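Local coordinates for protein D-aminoacyl-tRNA deacylase 1 (Homo sapiens, PDB 2OKV) that removes D-amino acids and mischarged glycine from tRNA as a homodimeric editing enzyme, and may also act as an ATPase in DNA replication, at residues L52-D57 with V141-E146; I27-G32 with R47-L52; Y72-V77 with E111-T116. All coordinates share one frame; numbering follows the deposited sequence.

In the fold
Following the chain from the N terminus, contact 2 closes the first loop, bringing the end of helix 39-51 back onto strand 26-32. Leu52, just past that helix, belongs to contacts 1 and 2 alike, so contact 1 opens where contact 2 ends. Its loop is the longest, running from residue 52 to the last strand, 141-146. Within it contact 3 joins strand 73-78 to helix 99-116, so contacts 1 and 3 nest, while contact 2 precedes both. All three reach the same mixed sheet: contact 1 at strand 141-146, an outermost strand within this chain, contacts 2 and 3 on strands 26-32 and 73-78, which are parallel neighbours.

Contact 1 (L52-D57 with V141-E146); sequences LRVFED and VTIELE
The chi1 of Val141, 170°, sets CG1 opposite the backbone nitrogen and beside the carbonyl carbon, while in Ile143 the value of -64° swings CG1 to the nitrogen side; between them these two branches receive CG2 of Val54. Val54 CG2 lies 3.7 Å from Val141 CG1 and 4.1 Å from Ile143 CG1, and a single valine branch thus serves two alternate residues of a strand. In both pairs the side chains run past one another in opposite senses. Leu52 adds a second point of touch: its CD1 comes within 4.2 Å of Ile143 CB, near the root of the isoleucine and not at its end. The contact is wholly apolar, and all four touching residues are buried.

The example illustrates how an irregular segment can be fitted to a regular one. Arg53 is the centre of an inverse gamma turn, and Val54 and Phe55 form a classic beta bulge opposite Lys65. The other branch of Val54, CG1, lies 3.7 Å above the ring of Phe55, over its centre, so the valine is packed on two sides. Val141 directly follows the Gly-cisPro motif, which probably, as in relatives, enters the active site of the other monomer to reject L-amino acids.

Strand 141-146, an outermost strand of the mixed sheet within this chain, bonds through its backbone to strand 2-8. Thr142 OG1 hydrogen-bonds Gln79 and its backbone O Thr81, both of the second subunit. Segment 52-57 packs against the sheet, with Leu52 on Val5 of strand 2-8, and Val54 and Phe55 on Ile27 of strand 26-32.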
ATOM      1  N   LEU B  52      -0.226  -0.230 -16.345  1.00 42.76           N
ATOM      2  CA  LEU B  52       0.038  -1.330 -15.421  1.00 43.06           C
ATOM      3  C   LEU B  52      -1.008  -2.451 -15.550  1.00 42.44           C
ATOM      4  O   LEU B  52      -2.195  -2.248 -15.254  1.00 42.36           O
ATOM      5  CB  LEU B  52       0.032  -0.802 -13.986  1.00 43.47           C
ATOM      6  CG  LEU B  52       0.811  -1.446 -12.822  1.00 44.06           C
ATOM      7  CD1 LEU B  52      -0.035  -1.448 -11.560  1.00 43.81           C
ATOM      8  CD2 LEU B  52       1.408  -2.791 -13.104  1.00 44.05           C
ATOM      9  N   ARG B  53      -0.543  -3.628 -15.945  1.00 41.35           N
ATOM     10  CA  ARG B  53      -1.405  -4.785 -16.219  1.00 42.08           C
ATOM     11  C   ARG B  53      -1.707  -5.586 -14.950  1.00 42.16           C
ATOM     12  O   ARG B  53      -1.026  -6.568 -14.630  1.00 41.15           O
ATOM     13  CB  ARG B  53      -0.752  -5.715 -17.242  1.00 41.21           C
ATOM     14  CG  ARG B  53      -0.647  -5.198 -18.679  1.00 43.06           C
ATOM     15  CD  ARG B  53       0.308  -6.135 -19.495  1.00 43.64           C
ATOM     16  NE  ARG B  53      -0.217  -6.465 -20.813  1.00 52.17           N
ATOM     17  CZ  ARG B  53      -0.331  -7.703 -21.307  1.00 54.42           C
ATOM     18  NH1 ARG B  53       0.048  -8.772 -20.601  1.00 55.93           N
ATOM     19  NH2 ARG B  53      -0.838  -7.879 -22.518  1.00 55.08           N
ATOM     20  N   VAL B  54      -2.760  -5.178 -14.261  1.00 41.92           N
ATOM     21  CA  VAL B  54      -3.116  -5.756 -12.986  1.00 42.79           C
ATOM     22  C   VAL B  54      -4.452  -6.529 -13.062  1.00 42.63           C
ATOM     23  O   VAL B  54      -4.875  -7.180 -12.100  1.00 42.37           O
ATOM     24  CB  VAL B  54      -3.096  -4.606 -11.950  1.00 42.87           C
ATOM     25  CG1 VAL B  54      -4.452  -4.323 -11.347  1.00 44.55           C
ATOM     26  CG2 VAL B  54      -1.982  -4.783 -10.957  1.00 44.01           C
ATOM     27  N   PHE B  55      -5.092  -6.468 -14.230  1.00 42.24           N
ATOM     28  CA  PHE B  55      -6.409  -7.087 -14.430  1.00 42.46           C
ATOM     29  C   PHE B  55      -6.378  -8.308 -15.343  1.00 42.57           C
ATOM     30  O   PHE B  55      -5.463  -8.464 -16.155  1.00 41.00           O
ATOM     31  CB  PHE B  55      -7.409  -6.043 -14.946  1.00 42.32           C
ATOM     32  CG  PHE B  55      -7.593  -4.884 -14.005  1.00 42.50           C
ATOM     33  CD1 PHE B  55      -6.935  -3.672 -14.224  1.00 41.47           C
ATOM     34  CD2 PHE B  55      -8.400  -5.014 -12.873  1.00 43.84           C
ATOM     35  CE1 PHE B  55      -7.076  -2.602 -13.319  1.00 40.72           C
ATOM     36  CE2 PHE B  55      -8.558  -3.944 -11.965  1.00 40.24           C
ATOM     37  CZ  PHE B  55      -7.881  -2.742 -12.192  1.00 41.94           C
ATOM     38  N   GLU B  56      -7.386  -9.171 -15.189  1.00 43.94           N
ATOM     39  CA  GLU B  56      -7.546 -10.364 -16.036  1.00 45.53           C
ATOM     40  C   GLU B  56      -8.274 -10.044 -17.351  1.00 46.29           C
ATOM     41  O   GLU B  56      -9.039  -9.080 -17.416  1.00 47.26           O
ATOM     42  CB  GLU B  56      -8.349 -11.442 -15.299  1.00 45.39           C
ATOM     43  CG  GLU B  56      -7.823 -11.850 -13.931  1.00 45.67           C
ATOM     44  CD  GLU B  56      -8.795 -12.770 -13.174  1.00 47.09           C
ATOM     45  OE1 GLU B  56      -9.834 -13.176 -13.749  1.00 49.33           O
ATOM     46  OE2 GLU B  56      -8.513 -13.093 -11.997  1.00 48.40           O
ATOM     47  N   ASP B  57      -8.030 -10.847 -18.384  1.00 47.07           N
ATOM     48  CA  ASP B  57      -8.874 -10.859 -19.589  1.00 48.10           C
ATOM     49  C   ASP B  57     -10.116 -11.751 -19.392  1.00 48.52           C
ATOM     50  O   ASP B  57     -10.304 -12.312 -18.315  1.00 48.52           O
ATOM     51  CB  ASP B  57      -8.068 -11.248 -20.845  1.00 47.59           C
ATOM     52  CG  ASP B  57      -7.609 -12.707 -20.848  1.00 48.62           C
ATOM     53  OD1 ASP B  57      -8.001 -13.501 -19.956  1.00 49.96           O
ATOM     54  OD2 ASP B  57      -6.848 -13.067 -21.770  1.00 47.83           O
ATOM     55  N   VAL B 141      -3.951  -7.435  -4.441  1.00 38.74           N
ATOM     56  CA  VAL B 141      -2.901  -7.175  -5.448  1.00 38.89           C
ATOM     57  C   VAL B 141      -2.346  -5.786  -5.147  1.00 39.22           C
ATOM     58  O   VAL B 141      -3.100  -4.794  -5.104  1.00 38.92           O
ATOM     59  CB  VAL B 141      -3.427  -7.243  -6.904  1.00 38.64           C
ATOM     60  CG1 VAL B 141      -2.371  -6.730  -7.882  1.00 39.43           C
ATOM     61  CG2 VAL B 141      -3.783  -8.662  -7.269  1.00 39.53           C
ATOM     62  N   THR B 142      -1.037  -5.718  -4.926  1.00 39.39           N
ATOM     63  CA  THR B 142      -0.411  -4.447  -4.523  1.00 39.25           C
ATOM     64  C   THR B 142       0.923  -4.302  -5.240  1.00 38.65           C
ATOM     65  O   THR B 142       1.756  -5.181  -5.161  1.00 37.63           O
ATOM     66  CB  THR B 142      -0.160  -4.427  -2.994  1.00 39.81           C
ATOM     67  OG1 THR B 142      -1.358  -4.791  -2.297  1.00 40.00           O
ATOM     68  CG2 THR B 142       0.314  -3.036  -2.519  1.00 39.26           C
ATOM     69  N   ILE B 143       1.133  -3.177  -5.917  1.00 38.77           N
ATOM     70  CA  ILE B 143       2.340  -3.001  -6.718  1.00 39.46           C
ATOM     71  C   ILE B 143       3.026  -1.696  -6.325  1.00 39.37           C
ATOM     72  O   ILE B 143       2.360  -0.666  -6.220  1.00 39.41           O
ATOM     73  CB  ILE B 143       1.992  -2.960  -8.239  1.00 39.69           C
ATOM     74  CG1 ILE B 143       1.408  -4.315  -8.709  1.00 40.98           C
ATOM     75  CG2 ILE B 143       3.218  -2.518  -9.095  1.00 40.55           C
ATOM     76  CD1 ILE B 143       2.398  -5.464  -8.772  1.00 41.57           C
ATOM     77  N   GLU B 144       4.338  -1.752  -6.116  1.00 38.95           N
ATOM     78  CA  GLU B 144       5.140  -0.562  -5.875  1.00 39.53           C
ATOM     79  C   GLU B 144       5.731  -0.050  -7.192  1.00 40.23           C
ATOM     80  O   GLU B 144       6.343  -0.817  -7.942  1.00 39.64           O
ATOM     81  CB  GLU B 144       6.261  -0.859  -4.886  1.00 39.16           C
ATOM     82  CG  GLU B 144       5.780  -1.265  -3.491  1.00 40.44           C
ATOM     83  CD  GLU B 144       6.920  -1.613  -2.536  1.00 40.44           C
ATOM     84  OE1 GLU B 144       6.630  -1.990  -1.384  1.00 42.51           O
ATOM     85  OE2 GLU B 144       8.104  -1.514  -2.927  1.00 42.46           O
ATOM     86  N   LEU B 145       5.532   1.238  -7.458  1.00 40.55           N
ATOM     87  CA  LEU B 145       6.078   1.899  -8.644  1.00 41.52           C
ATOM     88  C   LEU B 145       7.009   3.039  -8.239  1.00 42.28           C
ATOM     89  O   LEU B 145       6.790   3.705  -7.224  1.00 41.16           O
ATOM     90  CB  LEU B 145       4.947   2.465  -9.516  1.00 41.12           C
ATOM     91  CG  LEU B 145       3.921   1.519 -10.168  1.00 41.69           C
ATOM     92  CD1 LEU B 145       2.864   2.361 -10.928  1.00 41.63           C
ATOM     93  CD2 LEU B 145       4.596   0.472 -11.086  1.00 41.31           C
ATOM     94  N   GLU B 146       8.040   3.266  -9.045  1.00 43.92           N
ATOM     95  CA  GLU B 146       8.940   4.388  -8.833  1.00 46.54           C
ATOM     96  C   GLU B 146       9.392   4.974 -10.176  1.00 47.88           C
ATOM     97  O   GLU B 146       9.618   4.228 -11.136  1.00 47.12           O
ATOM     98  CB  GLU B 146      10.132   3.950  -7.977  1.00 46.86           C
ATOM     99  CG  GLU B 146      11.149   5.051  -7.750  1.00 50.04           C
ATOM    100  CD  GLU B 146      11.786   5.017  -6.368  1.00 53.99           C
ATOM    101  OE1 GLU B 146      12.281   6.094  -5.941  1.00 54.84           O
ATOM    102  OE2 GLU B 146      11.793   3.940  -5.718  1.00 53.23           O
TER

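Contact 2 (I27-G32 with R47-L52); sequences ICVLLG and RKILNL
Ile27 and Val29 meet Ile49 and Leu52 in a helix-on-sheet contact, set within a beta-alpha-beta crossover: strand 26-32 leads into helix 39-51, and the chain later returns as the parallel neighbour 73-78, after a small hairpin has been inserted. As is usual for such a unit, alternate residues of the strand supply the face that the helix covers, and the four touching side chains are buried. Cys28, between Ile27 and Val29 in sequence, belongs to the magnesium site, so one strand serves both the packing and the metal.

Val29 and Ile49 meet end-on, methyl against methyl, and both valine branches are used. Val29 CG1 lies 3.9 Å from Ile49 CD1, and Val29 CG2 lies 4.0 Å from Ile49 CG2. Just past the helix, Leu52 continues the apolar row more loosely, its CD1 standing 4.5 Å from Ile27 CD1. Phe109 of helix 99-116 also packs on Ile49, joining the two helices over the sheet.

The helix end is held by a side chain of its own last turn. Arg47 O accepts from the backbone N of Asn51 and also from Asn51 ND2, the latter at 2.6 Å with a fairly straight N-H...O angle of 161°.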
ATOM      1  N   ILE B  27      -8.419   0.899  -9.559  1.00 42.54           N
ATOM      2  CA  ILE B  27      -7.126   0.984  -8.894  1.00 43.23           C
ATOM      3  C   ILE B  27      -7.066   2.200  -7.944  1.00 43.39           C
ATOM      4  O   ILE B  27      -7.543   3.274  -8.289  1.00 43.10           O
ATOM      5  CB  ILE B  27      -6.052   0.920 -10.026  1.00 44.57           C
ATOM      6  CG1 ILE B  27      -4.974  -0.112  -9.764  1.00 45.37           C
ATOM      7  CG2 ILE B  27      -5.613   2.264 -10.651  1.00 44.28           C
ATOM      8  CD1 ILE B  27      -4.377  -0.573 -11.019  1.00 44.36           C
ATOM      9  N   CYS B  28      -6.533   1.996  -6.736  1.00 42.67           N
ATOM     10  CA  CYS B  28      -6.271   3.085  -5.791  1.00 43.20           C
ATOM     11  C   CYS B  28      -4.774   3.327  -5.771  1.00 42.94           C
ATOM     12  O   CYS B  28      -3.992   2.415  -5.515  1.00 43.37           O
ATOM     13  CB  CYS B  28      -6.773   2.747  -4.367  1.00 42.84           C
ATOM     14  SG  CYS B  28      -6.471   4.062  -3.132  1.00 44.54           S
ATOM     15  N   VAL B  29      -4.384   4.559  -6.045  1.00 42.80           N
ATOM     16  CA  VAL B  29      -2.984   4.934  -6.122  1.00 42.48           C
ATOM     17  C   VAL B  29      -2.680   5.881  -4.967  1.00 42.85           C
ATOM     18  O   VAL B  29      -3.320   6.935  -4.820  1.00 42.66           O
ATOM     19  CB  VAL B  29      -2.663   5.636  -7.470  1.00 42.92           C
ATOM     20  CG1 VAL B  29      -1.176   6.028  -7.546  1.00 41.86           C
ATOM     21  CG2 VAL B  29      -3.068   4.740  -8.649  1.00 42.61           C
ATOM     22  N   LEU B  30      -1.718   5.487  -4.137  1.00 42.25           N
ATOM     23  CA  LEU B  30      -1.179   6.375  -3.131  1.00 42.02           C
ATOM     24  C   LEU B  30       0.104   6.950  -3.685  1.00 41.81           C
ATOM     25  O   LEU B  30       1.045   6.204  -3.976  1.00 41.92           O
ATOM     26  CB  LEU B  30      -0.942   5.619  -1.824  1.00 42.23           C
ATOM     27  CG  LEU B  30      -2.234   5.085  -1.187  1.00 42.64           C
ATOM     28  CD1 LEU B  30      -1.931   4.018  -0.158  1.00 41.96           C
ATOM     29  CD2 LEU B  30      -3.061   6.233  -0.535  1.00 42.47           C
ATOM     30  N   LEU B  31       0.140   8.276  -3.827  1.00 41.67           N
ATOM     31  CA  LEU B  31       1.195   8.952  -4.595  1.00 41.72           C
ATOM     32  C   LEU B  31       2.164   9.772  -3.734  1.00 40.90           C
ATOM     33  O   LEU B  31       1.767  10.772  -3.107  1.00 39.78           O
ATOM     34  CB  LEU B  31       0.551   9.859  -5.633  1.00 41.64           C
ATOM     35  CG  LEU B  31       1.130  10.091  -7.033  1.00 44.87           C
ATOM     36  CD1 LEU B  31       1.217  11.593  -7.261  1.00 41.88           C
ATOM     37  CD2 LEU B  31       2.473   9.413  -7.339  1.00 44.13           C
ATOM     38  N   GLY B  32       3.435   9.366  -3.738  1.00 39.93           N
ATOM     39  CA  GLY B  32       4.489  10.044  -2.988  1.00 40.45           C
ATOM     40  C   GLY B  32       5.404  10.890  -3.851  1.00 40.61           C
ATOM     41  O   GLY B  32       6.222  10.358  -4.597  1.00 41.02           O
ATOM     42  N   ARG B  47       2.112   7.427 -17.187  1.00 40.75           N
ATOM     43  CA  ARG B  47       2.169   6.351 -18.186  1.00 42.50           C
ATOM     44  C   ARG B  47       2.214   4.967 -17.535  1.00 42.58           C
ATOM     45  O   ARG B  47       1.522   4.036 -17.978  1.00 43.22           O
ATOM     46  CB  ARG B  47       3.351   6.555 -19.127  1.00 42.32           C
ATOM     47  CG  ARG B  47       3.031   7.494 -20.280  1.00 46.22           C
ATOM     48  CD  ARG B  47       4.125   7.502 -21.353  1.00 50.99           C
ATOM     49  NE  ARG B  47       4.984   8.682 -21.208  1.00 56.39           N
ATOM     50  CZ  ARG B  47       6.271   8.646 -20.864  1.00 57.93           C
ATOM     51  NH1 ARG B  47       6.879   7.479 -20.645  1.00 58.11           N
ATOM     52  NH2 ARG B  47       6.952   9.781 -20.745  1.00 57.91           N
ATOM     53  N   LYS B  48       3.011   4.827 -16.477  1.00 43.12           N
ATOM     54  CA  LYS B  48       3.135   3.536 -15.791  1.00 43.71           C
ATOM     55  C   LYS B  48       1.838   3.104 -15.130  1.00 43.42           C
ATOM     56  O   LYS B  48       1.461   1.934 -15.232  1.00 42.45           O
ATOM     57  CB  LYS B  48       4.265   3.544 -14.751  1.00 44.40           C
ATOM     58  CG  LYS B  48       5.675   3.579 -15.349  1.00 46.94           C
ATOM     59  CD  LYS B  48       6.638   4.231 -14.367  1.00 49.97           C
ATOM     60  CE  LYS B  48       7.335   3.228 -13.489  1.00 50.98           C
ATOM     61  NZ  LYS B  48       8.626   2.822 -14.125  1.00 52.90           N
ATOM     62  N   ILE B  49       1.164   4.042 -14.457  1.00 42.34           N
ATOM     63  CA  ILE B  49      -0.088   3.735 -13.753  1.00 42.40           C
ATOM     64  C   ILE B  49      -1.132   3.282 -14.771  1.00 42.89           C
ATOM     65  O   ILE B  49      -1.809   2.262 -14.584  1.00 42.91           O
ATOM     66  CB  ILE B  49      -0.622   4.958 -12.949  1.00 42.14           C
ATOM     67  CG1 ILE B  49       0.225   5.202 -11.700  1.00 41.69           C
ATOM     68  CG2 ILE B  49      -2.104   4.795 -12.565  1.00 42.18           C
ATOM     69  CD1 ILE B  49       0.072   6.617 -11.143  1.00 42.15           C
ATOM     70  N   LEU B  50      -1.239   4.037 -15.862  1.00 42.41           N
ATOM     71  CA  LEU B  50      -2.275   3.800 -16.858  1.00 42.56           C
ATOM     72  C   LEU B  50      -2.066   2.504 -17.623  1.00 43.11           C
ATOM     73  O   LEU B  50      -3.024   1.882 -18.082  1.00 43.69           O
ATOM     74  CB  LEU B  50      -2.363   4.987 -17.833  1.00 42.04           C
ATOM     75  CG  LEU B  50      -2.978   6.265 -17.245  1.00 40.37           C
ATOM     76  CD1 LEU B  50      -2.943   7.378 -18.274  1.00 40.09           C
ATOM     77  CD2 LEU B  50      -4.406   6.040 -16.805  1.00 39.95           C
ATOM     78  N   ASN B  51      -0.808   2.095 -17.740  1.00 43.24           N
ATOM     79  CA  ASN B  51      -0.450   0.900 -18.507  1.00 43.64           C
ATOM     80  C   ASN B  51      -0.165  -0.367 -17.672  1.00 43.29           C
ATOM     81  O   ASN B  51       0.062  -1.457 -18.222  1.00 42.58           O
ATOM     82  CB  ASN B  51       0.673   1.268 -19.474  1.00 44.09           C
ATOM     83  CG  ASN B  51       0.210   2.302 -20.529  1.00 47.70           C
ATOM     84  OD1 ASN B  51      -0.453   1.941 -21.519  1.00 52.66           O
ATOM     85  ND2 ASN B  51       0.536   3.601 -20.310  1.00 51.24           N
ATOM     86  N   LEU B  52      -0.226  -0.230 -16.345  1.00 42.76           N
ATOM     87  CA  LEU B  52       0.038  -1.330 -15.421  1.00 43.06           C
ATOM     88  C   LEU B  52      -1.008  -2.451 -15.550  1.00 42.44           C
ATOM     89  O   LEU B  52      -2.195  -2.248 -15.254  1.00 42.36           O
ATOM     90  CB  LEU B  52       0.032  -0.802 -13.986  1.00 43.47           C
ATOM     91  CG  LEU B  52       0.811  -1.446 -12.822  1.00 44.06           C
ATOM     92  CD1 LEU B  52      -0.035  -1.448 -11.560  1.00 43.81           C
ATOM     93  CD2 LEU B  52       1.408  -2.791 -13.104  1.00 44.05           C
TER

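Contact 3 (Y72-V77 with E111-T116); sequences YEILCV and EQLRKT
Leu113 lays its CD1 methyl against SG of Cys76, with 3.3 Å between the two atoms. This is short for a carbon and a sulfur, and because chi1 of the leucine, -113°, is far from a staggered value, the exact closeness is best treated as doubtful. The overlap itself is plain. The thiol is presented to the helix by a chi1 of -50°, which turns SG beside the backbone nitrogen and opposite the carbonyl carbon. Leu113 CD1 also lies 4.4 Å from Ile74 CG2. One helix residue thus rests between two alternate residues of a strand, while Leu75, between them, points the other way: a compact case of helix-on-sheet packing in which, between these two segments, Leu113 alone makes the contact from the helix side.

Around this small apolar core, polar groups of the helix bond within it. Gln112 O takes two donors from Thr116, the backbone N at 3.0 Å and OG1 at 2.8 Å, which arrive from opposite faces of the carbonyl plane. The threonine hydroxyl is thereby tied back to its own helix. In the same stretch of helix, Glu111 OE1 lies in the guanidinium plane at the edge of Arg114, three residues on and 4.0 Å from Arg114 NE, a long and presumably weak ion pair.

In the fold, strand 73-78 runs between strands 26-32 and 122-124, and helix 99-116 covers it next to helix 39-51. Leu50 of helix 39-51 enters this junction, touching Ile74, Leu113 and Thr116, while Ile122 of strand 122-124 packs on Ile74, Leu113 and Arg114 along the outer border of the sheet.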
ATOM      1  N   TYR B  72     -11.781   0.868 -16.379  1.00 40.52           N
ATOM      2  CA  TYR B  72     -12.056   0.887 -14.955  1.00 41.06           C
ATOM      3  C   TYR B  72     -11.649   2.252 -14.380  1.00 41.23           C
ATOM      4  O   TYR B  72     -11.186   3.133 -15.116  1.00 41.13           O
ATOM      5  CB  TYR B  72     -11.337  -0.269 -14.243  1.00 41.09           C
ATOM      6  CG  TYR B  72     -12.028  -1.629 -14.338  1.00 41.64           C
ATOM      7  CD1 TYR B  72     -11.391  -2.789 -13.882  1.00 41.34           C
ATOM      8  CD2 TYR B  72     -13.314  -1.759 -14.875  1.00 43.05           C
ATOM      9  CE1 TYR B  72     -12.016  -4.037 -13.944  1.00 40.62           C
ATOM     10  CE2 TYR B  72     -13.945  -3.008 -14.958  1.00 41.97           C
ATOM     11  CZ  TYR B  72     -13.290  -4.137 -14.482  1.00 41.92           C
ATOM     12  OH  TYR B  72     -13.912  -5.370 -14.552  1.00 42.77           O
ATOM     13  N   GLU B  73     -11.833   2.430 -13.079  1.00 41.44           N
ATOM     14  CA  GLU B  73     -11.623   3.748 -12.459  1.00 42.16           C
ATOM     15  C   GLU B  73     -10.294   3.819 -11.718  1.00 41.91           C
ATOM     16  O   GLU B  73      -9.651   2.792 -11.467  1.00 41.08           O
ATOM     17  CB  GLU B  73     -12.771   4.097 -11.508  1.00 42.15           C
ATOM     18  CG  GLU B  73     -14.088   4.457 -12.201  1.00 43.36           C
ATOM     19  CD  GLU B  73     -15.280   4.382 -11.248  1.00 43.65           C
ATOM     20  OE1 GLU B  73     -15.872   5.435 -10.925  1.00 44.77           O
ATOM     21  OE2 GLU B  73     -15.616   3.256 -10.815  1.00 45.27           O
ATOM     22  N   ILE B  74      -9.885   5.039 -11.377  1.00 41.62           N
ATOM     23  CA  ILE B  74      -8.661   5.266 -10.622  1.00 42.13           C
ATOM     24  C   ILE B  74      -8.990   6.252  -9.500  1.00 42.88           C
ATOM     25  O   ILE B  74      -9.535   7.313  -9.752  1.00 43.11           O
ATOM     26  CB  ILE B  74      -7.532   5.884 -11.493  1.00 42.44           C
ATOM     27  CG1 ILE B  74      -7.207   4.987 -12.696  1.00 41.39           C
ATOM     28  CG2 ILE B  74      -6.285   6.182 -10.631  1.00 42.05           C
ATOM     29  CD1 ILE B  74      -6.265   5.612 -13.707  1.00 41.50           C
ATOM     30  N   LEU B  75      -8.695   5.866  -8.266  1.00 43.48           N
ATOM     31  CA  LEU B  75      -8.752   6.785  -7.136  1.00 43.78           C
ATOM     32  C   LEU B  75      -7.320   7.149  -6.734  1.00 44.01           C
ATOM     33  O   LEU B  75      -6.571   6.289  -6.279  1.00 44.55           O
ATOM     34  CB  LEU B  75      -9.484   6.135  -5.952  1.00 43.30           C
ATOM     35  CG  LEU B  75      -9.504   6.900  -4.616  1.00 44.37           C
ATOM     36  CD1 LEU B  75     -10.260   8.205  -4.774  1.00 40.25           C
ATOM     37  CD2 LEU B  75     -10.108   6.039  -3.484  1.00 43.12           C
ATOM     38  N   CYS B  76      -6.934   8.410  -6.915  1.00 44.85           N
ATOM     39  CA  CYS B  76      -5.589   8.866  -6.505  1.00 45.75           C
ATOM     40  C   CYS B  76      -5.662   9.650  -5.215  1.00 44.56           C
ATOM     41  O   CYS B  76      -6.527  10.525  -5.034  1.00 44.74           O
ATOM     42  CB  CYS B  76      -4.900   9.762  -7.551  1.00 44.97           C
ATOM     43  SG  CYS B  76      -4.900   9.129  -9.176  1.00 54.63           S
ATOM     44  N   VAL B  77      -4.730   9.364  -4.319  1.00 43.81           N
ATOM     45  CA  VAL B  77      -4.625  10.132  -3.082  1.00 43.09           C
ATOM     46  C   VAL B  77      -3.162  10.481  -2.868  1.00 42.85           C
ATOM     47  O   VAL B  77      -2.291   9.633  -3.041  1.00 41.26           O
ATOM     48  CB  VAL B  77      -5.185   9.348  -1.875  1.00 42.98           C
ATOM     49  CG1 VAL B  77      -5.070  10.177  -0.590  1.00 43.58           C
ATOM     50  CG2 VAL B  77      -6.636   8.975  -2.118  1.00 43.34           C
ATOM     51  N   GLU B 111      -4.181  16.195 -13.507  1.00 41.75           N
ATOM     52  CA  GLU B 111      -4.611  16.721 -14.798  1.00 42.10           C
ATOM     53  C   GLU B 111      -3.997  15.967 -15.994  1.00 42.43           C
ATOM     54  O   GLU B 111      -4.684  15.785 -17.013  1.00 42.32           O
ATOM     55  CB  GLU B 111      -4.372  18.242 -14.870  1.00 42.11           C
ATOM     56  CG  GLU B 111      -4.980  18.961 -16.075  1.00 42.39           C
ATOM     57  CD  GLU B 111      -6.514  18.890 -16.164  1.00 42.56           C
ATOM     58  OE1 GLU B 111      -7.195  18.472 -15.205  1.00 43.04           O
ATOM     59  OE2 GLU B 111      -7.043  19.260 -17.230  1.00 46.15           O
ATOM     60  N   GLN B 112      -2.733  15.530 -15.888  1.00 42.78           N
ATOM     61  CA  GLN B 112      -2.107  14.729 -16.965  1.00 43.22           C
ATOM     62  C   GLN B 112      -2.795  13.369 -17.062  1.00 42.38           C
ATOM     63  O   GLN B 112      -3.037  12.864 -18.153  1.00 41.89           O
ATOM     64  CB  GLN B 112      -0.591  14.509 -16.772  1.00 43.70           C
ATOM     65  CG  GLN B 112       0.344  14.858 -18.001  1.00 49.23           C
ATOM     66  CD  GLN B 112       0.150  14.031 -19.288  1.00 54.67           C
ATOM     67  OE1 GLN B 112      -0.943  13.978 -19.857  1.00 57.88           O
ATOM     68  NE2 GLN B 112       1.245  13.433 -19.783  1.00 52.47           N
ATOM     69  N   LEU B 113      -3.077  12.781 -15.901  1.00 42.03           N
ATOM     70  CA  LEU B 113      -3.815  11.530 -15.804  1.00 42.14           C
ATOM     71  C   LEU B 113      -5.166  11.606 -16.503  1.00 41.88           C
ATOM     72  O   LEU B 113      -5.511  10.717 -17.281  1.00 41.52           O
ATOM     73  CB  LEU B 113      -4.047  11.165 -14.336  1.00 42.09           C
ATOM     74  CG  LEU B 113      -3.424   9.969 -13.611  1.00 43.47           C
ATOM     75  CD1 LEU B 113      -4.292   9.655 -12.409  1.00 43.21           C
ATOM     76  CD2 LEU B 113      -3.226   8.716 -14.447  1.00 40.01           C
ATOM     77  N   ARG B 114      -5.935  12.652 -16.199  1.00 41.81           N
ATOM     78  CA  ARG B 114      -7.238  12.869 -16.829  1.00 42.47           C
ATOM     79  C   ARG B 114      -7.165  13.100 -18.338  1.00 42.51           C
ATOM     80  O   ARG B 114      -7.997  12.576 -19.084  1.00 42.54           O
ATOM     81  CB  ARG B 114      -7.966  14.040 -16.191  1.00 43.11           C
ATOM     82  CG  ARG B 114      -8.315  13.850 -14.738  1.00 44.83           C
ATOM     83  CD  ARG B 114      -9.328  14.926 -14.365  1.00 50.33           C
ATOM     84  NE  ARG B 114      -9.003  15.624 -13.130  1.00 53.10           N
ATOM     85  CZ  ARG B 114      -9.401  15.250 -11.920  1.00 54.38           C
ATOM     86  NH1 ARG B 114     -10.140  14.152 -11.757  1.00 56.61           N
ATOM     87  NH2 ARG B 114      -9.047  15.975 -10.870  1.00 51.43           N
ATOM     88  N   LYS B 115      -6.195  13.885 -18.796  1.00 42.48           N
ATOM     89  CA  LYS B 115      -6.102  14.151 -20.227  1.00 43.00           C
ATOM     90  C   LYS B 115      -5.585  12.952 -21.038  1.00 42.70           C
ATOM     91  O   LYS B 115      -5.911  12.819 -22.221  1.00 42.45           O
ATOM     92  CB  LYS B 115      -5.321  15.438 -20.515  1.00 43.77           C
ATOM     93  CG  LYS B 115      -3.837  15.290 -20.820  1.00 45.63           C
ATOM     94  CD  LYS B 115      -3.323  16.605 -21.407  1.00 47.55           C
ATOM     95  CE  LYS B 115      -1.848  16.846 -21.112  1.00 48.74           C
ATOM     96  NZ  LYS B 115      -1.574  18.321 -21.193  1.00 51.24           N
ATOM     97  N   THR B 116      -4.794  12.091 -20.399  1.00 42.08           N
ATOM     98  CA  THR B 116      -4.246  10.886 -21.045  1.00 42.35           C
ATOM     99  C   THR B 116      -5.262   9.746 -21.047  1.00 42.59           C
ATOM    100  O   THR B 116      -5.225   8.879 -21.926  1.00 43.41           O
ATOM    101  CB  THR B 116      -2.926  10.426 -20.355  1.00 42.27           C
ATOM    102  OG1 THR B 116      -1.977  11.494 -20.402  1.00 42.99           O
ATOM    103  CG2 THR B 116      -2.308   9.190 -21.051  1.00 42.80           C
TER